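Local coordinates for putative cell filamentation protein (PDB 4N67) that probably transfers AMP from ATP onto target proteins as the Fic domain of a secreted bacterial effector, and binds ADP in its nucleotide pocket, at residues T41-E44 with A45-R49; A59-L62 with R63-W67; A126-N129 with L130-L133. The protein carries 2 engineered substitutions. One frame throughout, in Å; residues are numbered along the deposited sequence.

Interaction 1 (T41-E44 with A45-R49)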
loop_
_atom_site.group_PDB
_atom_site.type_symbol
_atom_site.label_atom_id
_atom_site.label_comp_id
_atom_site.label_asym_id
_atom_site.label_seq_id
_atom_site.Cartn_x
_atom_site.Cartn_y
_atom_site.Cartn_z
ATOM N N THR A 41 5.539 7.205 10.172
ATOM C CA THR A 41 4.413 6.713 9.345
ATOM C C THR A 41 3.239 6.252 10.225
ATOM O O THR A 41 2.075 6.403 9.840
ATOM C CB THR A 41 4.808 5.554 8.402
ATOM O OG1 THR A 41 5.344 4.455 9.172
ATOM C CG2 THR A 41 5.865 5.987 7.457
ATOM N N ALA A 42 3.515 5.706 11.411
ATOM C CA ALA A 42 2.443 5.342 12.331
ATOM C C ALA A 42 1.676 6.576 12.761
ATOM O O ALA A 42 0.422 6.597 12.799
ATOM C CB ALA A 42 2.995 4.592 13.539
ATOM N N ARG A 43 2.400 7.641 13.107
ATOM C CA ARG A 43 1.777 8.882 13.517
ATOM C C ARG A 43 0.991 9.537 12.392
ATOM O O ARG A 43 -0.124 10.031 12.586
ATOM C CB ARG A 43 2.874 9.807 14.089
ATOM C CG ARG A 43 2.359 11.098 14.694
ATOM C CD ARG A 43 3.502 11.860 15.364
ATOM N NE ARG A 43 4.420 12.302 14.343
ATOM C CZ ARG A 43 4.254 13.380 13.593
ATOM N NH1 ARG A 43 3.225 14.191 13.766
ATOM N NH2 ARG A 43 5.174 13.672 12.675
ATOM N N GLU A 44 1.559 9.538 11.178
ATOM C CA GLU A 44 0.851 10.088 10.039
ATOM C C GLU A 44 -0.407 9.293 9.757
ATOM O O GLU A 44 -1.407 9.877 9.359
ATOM C CB GLU A 44 1.720 10.070 8.799
ATOM C CG GLU A 44 2.967 10.947 8.871
ATOM C CD GLU A 44 2.702 12.421 8.856
ATOM O OE1 GLU A 44 1.550 12.918 8.771
ATOM O OE2 GLU A 44 3.730 13.134 8.943
ATOM N N ALA A 45 -0.365 7.983 9.987
ATOM C CA ALA A 45 -1.584 7.174 9.796
ATOM C C ALA A 45 -2.678 7.535 10.807
ATOM O O ALA A 45 -3.857 7.666 10.451
ATOM C CB ALA A 45 -1.243 5.706 9.832
ATOM N N VAL A 46 -2.304 7.767 12.068
ATOM C CA VAL A 46 -3.270 8.180 13.066
ATOM C C VAL A 46 -3.942 9.472 12.598
ATOM O O VAL A 46 -5.151 9.606 12.643
ATOM C CB VAL A 46 -2.625 8.374 14.462
ATOM C CG1 VAL A 46 -3.592 9.019 15.428
ATOM C CG2 VAL A 46 -2.116 7.038 15.014
ATOM N N ASN A 47 -3.142 10.422 12.113
ATOM C CA ASN A 47 -3.684 11.716 11.735
ATOM C C ASN A 47 -4.502 11.624 10.443
ATOM O O ASN A 47 -5.546 12.263 10.315
ATOM C CB ASN A 47 -2.546 12.749 11.619
ATOM C CG ASN A 47 -1.831 13.005 12.947
ATOM O OD1 ASN A 47 -2.328 12.664 14.038
ATOM N ND2 ASN A 47 -0.646 13.616 12.865
ATOM N N PHE A 48 -4.053 10.793 9.508
ATOM C CA PHE A 48 -4.739 10.620 8.224
ATOM C C PHE A 48 -6.098 9.979 8.396
ATOM O O PHE A 48 -7.030 10.289 7.639
ATOM C CB PHE A 48 -3.896 9.815 7.222
ATOM C CG PHE A 48 -4.463 9.791 5.829
ATOM C CD1 PHE A 48 -4.246 10.844 4.959
ATOM C CD2 PHE A 48 -5.205 8.726 5.372
ATOM C CE1 PHE A 48 -4.766 10.832 3.690
ATOM C CE2 PHE A 48 -5.719 8.704 4.101
ATOM C CZ PHE A 48 -5.510 9.759 3.254
ATOM N N ARG A 49 -6.257 9.157 9.430
ATOM C CA ARG A 49 -7.557 8.527 9.709
ATOM C C ARG A 49 -8.673 9.536 9.966
ATOM O O ARG A 49 -9.842 9.213 9.718
ATOM C CB ARG A 49 -7.455 7.508 10.860
ATOM C CG ARG A 49 -6.787 6.216 10.472
ATOM C CD ARG A 49 -6.565 5.293 11.659
ATOM N NE ARG A 49 -5.798 4.142 11.238
ATOM C CZ ARG A 49 -4.582 3.806 11.637
ATOM N NH1 ARG A 49 -3.964 4.440 12.638
ATOM N NH2 ARG A 49 -3.984 2.768 11.068
HETATM O O HOH W 1 -1.005 4.119 13.373
HETATM O O HOH W 2 0.929 13.996 15.559
HETATM O O HOH W 3 0.404 14.669 10.455
#
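Phe48 N donates to Glu44 O at 2.8 Å, the shortest of four backbone bonds that make residues Thr41 to Phe48 a worked example of a helix nearing its end. Each amide from Ala45 to Phe48 donates to the carbonyl four residues earlier; Asn47 N to Arg43 O is longer, at 3.1 Å, with an angle of 158° at the hydrogen.

Three waters add bridges between the turns. Asn47 ND2 donates to two of them: one, 3.1 Å from it, also accepts from Arg43 NH1 in the plane of the guanidinium, and the other donates to Glu44 OE1 at 2.7 Å. The side-chain amide and guanidinium planes stand 73° apart. NH1 lies 4.0 Å from ND2, and since both nitrogens are donors they cannot bond to each other; the shared water acceptor links them. A third water donates to Ala42 O and accepts from Arg49 NH1, giving that carbonyl a second partner beside Val46 N.

This is the C-terminal part of helix 30-48, packed on helices 59-70 and 164-174: Phe48 is buried against Tyr61, Ile65 and Met165, and Ala45 also touches Met165.

Salt bridges hold the charged ends. A bend at chi3 (67°) turns the Arg43 head aside, and its NH2 forms a salt bridge with Glu40; Glu44 OE2 pairs with Lys72, and Arg49 NE with Glu168.

Interaction 2 (A59-L62 with R63-W67); sequences AAYL and RTIHW
Ala59 to Trp67 form unbroken helix, and Arg63 N donates to Ala59 O at 2.9 Å with an angle of 162° at the hydrogen. The amides of Thr64, Ile65 and His66 repeat the pattern on Ala60, Tyr61 and Leu62.

The side chains exploit the same four-residue spacing. Ile65 carries CG1 beside its backbone N (chi1 -63°), pointing the branch back along the helix, and CD1 settles over one face of the Tyr61 ring. This CH-pi contact spans 4.1 Å from CD1 to the ring centroid, 27° off the normal, with Tyr61 CE2 the nearest ring atom at 3.7 Å. Arg63 instead lays an extended chain back over Ala59: its CG is 3.4 Å from Ala59 O, and NH1 comes within 3.5 Å of Ala59 CB. The far end is anchored beyond the helix, where NH2 bonds to Thr80 and Gln114. Thr64 OG1 adds a weak bond of 3.2 Å to Ala60 O, which thus receives two donors from one residue.

The His66 ring lies off the contact, accepting at ND1 from Gly78 N, donating at NE2 to Lys157 O and stacking with Phe155 and Phe70; the His66 side chain is about 7 Å from the bound ADP. With Leu62 on Pro154 and Phe155, the helix packs against the loop that carries the Fic motif, the HPFx(D/E)GNGR signature of the family, here with lysine at the acidic position.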
loop_
_atom_site.group_PDB
_atom_site.type_symbol
_atom_site.label_atom_id
_atom_site.label_comp_id
_atom_site.label_asym_id
_atom_site.label_seq_id
_atom_site.Cartn_x
_atom_site.Cartn_y
_atom_site.Cartn_z
ATOM N N ALA A 59 -5.936 5.590 -8.353
ATOM C CA ALA A 59 -4.479 5.634 -8.209
ATOM C C ALA A 59 -4.004 6.956 -7.598
ATOM O O ALA A 59 -3.038 6.999 -6.827
ATOM C CB ALA A 59 -3.818 5.382 -9.541
ATOM N N ALA A 60 -4.683 8.039 -7.949
ATOM C CA ALA A 60 -4.357 9.338 -7.363
ATOM C C ALA A 60 -4.530 9.325 -5.876
ATOM O O ALA A 60 -3.719 9.892 -5.147
ATOM C CB ALA A 60 -5.187 10.436 -7.963
ATOM N N TYR A 61 -5.582 8.689 -5.392
ATOM C CA TYR A 61 -5.760 8.605 -3.958
ATOM C C TYR A 61 -4.653 7.774 -3.314
ATOM O O TYR A 61 -4.154 8.117 -2.230
ATOM C CB TYR A 61 -7.167 8.075 -3.635
ATOM C CG TYR A 61 -7.498 8.094 -2.158
ATOM C CD1 TYR A 61 -7.459 9.259 -1.413
ATOM C CD2 TYR A 61 -7.868 6.920 -1.509
ATOM C CE1 TYR A 61 -7.765 9.264 -0.058
ATOM C CE2 TYR A 61 -8.187 6.898 -0.167
ATOM C CZ TYR A 61 -8.140 8.064 0.557
ATOM O OH TYR A 61 -8.484 8.033 1.886
ATOM N N LEU A 62 -4.283 6.652 -3.932
ATOM C CA LEU A 62 -3.198 5.825 -3.416
ATOM C C LEU A 62 -1.917 6.637 -3.326
ATOM O O LEU A 62 -1.208 6.583 -2.312
ATOM C CB LEU A 62 -3.022 4.585 -4.273
ATOM C CG LEU A 62 -2.116 3.525 -3.714
ATOM C CD1 LEU A 62 -2.808 2.710 -2.647
ATOM C CD2 LEU A 62 -1.649 2.607 -4.826
ATOM N N ARG A 63 -1.649 7.439 -4.362
ATOM C CA ARG A 63 -0.485 8.310 -4.321
ATOM C C ARG A 63 -0.564 9.353 -3.196
ATOM O O ARG A 63 0.420 9.645 -2.519
ATOM C CB ARG A 63 -0.299 8.986 -5.674
ATOM C CG ARG A 63 0.160 8.035 -6.777
ATOM C CD ARG A 63 0.369 8.777 -8.097
ATOM N NE ARG A 63 1.058 7.948 -9.074
ATOM C CZ ARG A 63 0.490 7.177 -9.994
ATOM N NH1 ARG A 63 -0.823 7.138 -10.165
ATOM N NH2 ARG A 63 1.274 6.480 -10.817
ATOM N N THR A 64 -1.746 9.898 -2.991
ATOM C CA THR A 64 -1.960 10.836 -1.888
ATOM C C THR A 64 -1.689 10.195 -0.529
ATOM O O THR A 64 -1.029 10.794 0.320
ATOM C CB THR A 64 -3.362 11.422 -1.930
ATOM O OG1 THR A 64 -3.430 12.339 -3.032
ATOM C CG2 THR A 64 -3.699 12.152 -0.677
ATOM N N ILE A 65 -2.180 8.980 -0.306
ATOM C CA ILE A 65 -1.871 8.292 0.921
ATOM C C ILE A 65 -0.378 8.125 1.119
ATOM O O ILE A 65 0.164 8.439 2.188
ATOM C CB ILE A 65 -2.557 6.908 0.994
ATOM C CG1 ILE A 65 -4.086 7.068 1.003
ATOM C CG2 ILE A 65 -2.094 6.130 2.203
ATOM C CD1 ILE A 65 -4.806 5.763 0.787
ATOM N N HIS A 66 0.314 7.651 0.084
ATOM C CA HIS A 66 1.755 7.439 0.198
ATOM C C HIS A 66 2.432 8.774 0.510
ATOM O O HIS A 66 3.334 8.859 1.333
ATOM C CB HIS A 66 2.330 6.857 -1.075
ATOM C CG HIS A 66 3.731 6.393 -0.935
ATOM N ND1 HIS A 66 4.824 7.196 -1.209
ATOM C CD2 HIS A 66 4.227 5.195 -0.560
ATOM C CE1 HIS A 66 5.928 6.498 -1.006
ATOM N NE2 HIS A 66 5.594 5.291 -0.602
ATOM N N TRP A 67 1.995 9.836 -0.154
ATOM C CA TRP A 67 2.576 11.164 0.084
ATOM C C TRP A 67 2.347 11.569 1.562
ATOM O O TRP A 67 3.259 12.020 2.245
ATOM C CB TRP A 67 1.986 12.212 -0.848
ATOM C CG TRP A 67 2.641 13.538 -0.648
ATOM C CD1 TRP A 67 3.806 13.950 -1.232
ATOM C CD2 TRP A 67 2.204 14.582 0.205
ATOM N NE1 TRP A 67 4.109 15.239 -0.772
ATOM C CE2 TRP A 67 3.145 15.631 0.105
ATOM C CE3 TRP A 67 1.113 14.732 1.065
ATOM C CZ2 TRP A 67 3.029 16.830 0.828
ATOM C CZ3 TRP A 67 1.009 15.970 1.823
ATOM C CH2 TRP A 67 1.959 16.968 1.673
#

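Interaction 3 (A126-N129 with L130-L133)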
loop_
_atom_site.group_PDB
_atom_site.type_symbol
_atom_site.label_atom_id
_atom_site.label_comp_id
_atom_site.label_asym_id
_atom_site.label_seq_id
_atom_site.Cartn_x
_atom_site.Cartn_y
_atom_site.Cartn_z
ATOM N N ALA A 126 -16.938 -0.051 -11.033
ATOM C CA ALA A 126 -18.020 -0.952 -11.464
ATOM C C ALA A 126 -18.749 -1.568 -10.271
ATOM O O ALA A 126 -19.944 -1.846 -10.334
ATOM C CB ALA A 126 -17.462 -2.053 -12.333
ATOM N N LYS A 127 -18.012 -1.817 -9.185
ATOM C CA LYS A 127 -18.595 -2.407 -8.000
ATOM C C LYS A 127 -19.014 -1.375 -6.973
ATOM O O LYS A 127 -19.271 -1.729 -5.828
ATOM C CB LYS A 127 -17.618 -3.398 -7.374
ATOM C CG LYS A 127 -17.349 -4.582 -8.270
ATOM C CD LYS A 127 -16.598 -5.693 -7.564
ATOM C CE LYS A 127 -16.958 -7.029 -8.197
ATOM N NZ LYS A 127 -16.027 -8.084 -7.723
ATOM N N ASN A 128 -19.162 -0.124 -7.384
ATOM C CA ASN A 128 -19.615 0.919 -6.504
ATOM C C ASN A 128 -18.812 0.975 -5.190
ATOM O O ASN A 128 -19.381 1.076 -4.114
ATOM C CB ASN A 128 -21.105 0.724 -6.234
ATOM C CG ASN A 128 -21.750 1.934 -5.630
ATOM O OD1 ASN A 128 -21.311 3.068 -5.841
ATOM N ND2 ASN A 128 -22.802 1.705 -4.847
ATOM N N ASN A 129 -17.493 0.920 -5.323
ATOM C CA ASN A 129 -16.553 0.952 -4.198
ATOM C C ASN A 129 -16.863 -0.062 -3.119
ATOM O O ASN A 129 -16.639 0.197 -1.927
ATOM C CB ASN A 129 -16.481 2.350 -3.601
ATOM C CG ASN A 129 -15.898 3.338 -4.568
ATOM O OD1 ASN A 129 -15.066 2.979 -5.425
ATOM N ND2 ASN A 129 -16.345 4.588 -4.463
ATOM N N LEU A 130 -17.348 -1.226 -3.543
ATOM C CA LEU A 130 -17.721 -2.315 -2.648
ATOM C C LEU A 130 -18.853 -2.016 -1.676
ATOM O O LEU A 130 -19.003 -2.732 -0.697
ATOM C CB LEU A 130 -16.491 -2.832 -1.885
ATOM C CG LEU A 130 -15.232 -3.143 -2.701
ATOM C CD1 LEU A 130 -14.198 -3.858 -1.826
ATOM C CD2 LEU A 130 -15.580 -3.970 -3.938
ATOM N N GLN A 131 -19.679 -1.010 -1.969
ATOM C CA GLN A 131 -20.885 -0.763 -1.190
ATOM C C GLN A 131 -21.970 -1.805 -1.475
ATOM O O GLN A 131 -21.970 -2.467 -2.516
ATOM C CB GLN A 131 -21.442 0.622 -1.509
ATOM C CG GLN A 131 -20.535 1.764 -1.130
ATOM C CD GLN A 131 -21.134 3.119 -1.459
ATOM O OE1 GLN A 131 -20.495 3.932 -2.114
ATOM N NE2 GLN A 131 -22.356 3.368 -1.004
ATOM N N GLY A 132 -22.883 -1.992 -0.523
ATOM C CA GLY A 132 -24.008 -2.864 -0.729
ATOM C C GLY A 132 -23.714 -4.343 -0.698
ATOM O O GLY A 132 -24.449 -5.155 -1.256
ATOM N N LEU A 133 -22.621 -4.726 -0.054
ATOM C CA LEU A 133 -22.263 -6.126 0.063
ATOM C C LEU A 133 -22.564 -6.692 1.435
ATOM O O LEU A 133 -22.556 -5.977 2.457
ATOM C CB LEU A 133 -20.772 -6.334 -0.241
ATOM C CG LEU A 133 -20.298 -5.865 -1.617
ATOM C CD1 LEU A 133 -18.812 -6.072 -1.786
ATOM C CD2 LEU A 133 -21.047 -6.633 -2.698
HETATM O O HOH W 4 -20.483 -3.838 -4.493
HETATM O O HOH W 5 -19.348 4.274 -5.153
#
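The Leu130 amide makes a weak bond of 3.0 Å to Lys127 O. The example is one of helix termination: Asn128, at positive phi, is the C' residue of a Schellman motif in which Asn129 N reaches Leu124 O and Asn128 N reaches Thr125 O. Asn129 and Leu130 keep positive phi as well, so the chain winds on briefly in the left-handed sense. Leu130 CD2 lies 4.0 Å from Lys127 CB, against the aliphatic base of that side chain, whose NZ bonds to Asn141. The buried Leu130 side chain also packs on Leu124, Leu170 and, in the following helix 135-152, Phe138.

At Gln131 the backbone returns to negative phi. Its amide donates to Asn128 O at 3.0 Å, nearly straight at the hydrogen (166°) but arriving 48° out of the carbonyl plane. With CG beside its own backbone N (chi1 -64°), the side chain folds over the same carbonyl, CG 3.3 Å from Asn128 O. The side chains of Asn128 and Gln131 meet as well, Asn128 ND2 lying 3.8 Å from Gln131 CB. Water spans the turn, donating 2.8 Å to Lys127 O and 2.8 Å to Gln131 O. The chemistry thus divides: backbone bonds and water satisfy carbonyls at the surface, while leucine anchors the turn inside.

Overall arrangement
The three contacts follow one another along the chain without interleaving. Interactions 1 and 2 lie on successive packed helices, 30-48 and 59-70, with centres 14 Å apart, and they touch directly: Phe48 CE2 is 3.6 Å from Tyr61 OH, and Phe48 CZ is 3.8 Å from Ile65 CG1. Helix 164-174 packs against both. Both also come near the nucleotide, the side chains of Thr41 and His66 lying about 9 Å and 7 Å from ADP. Interaction 3 has its centre 20 Å from that of interaction 2 and 26 Å from that of interaction 1, touches neither, and joins helices 112-126 and 135-152 at the periphery of the Fic domain.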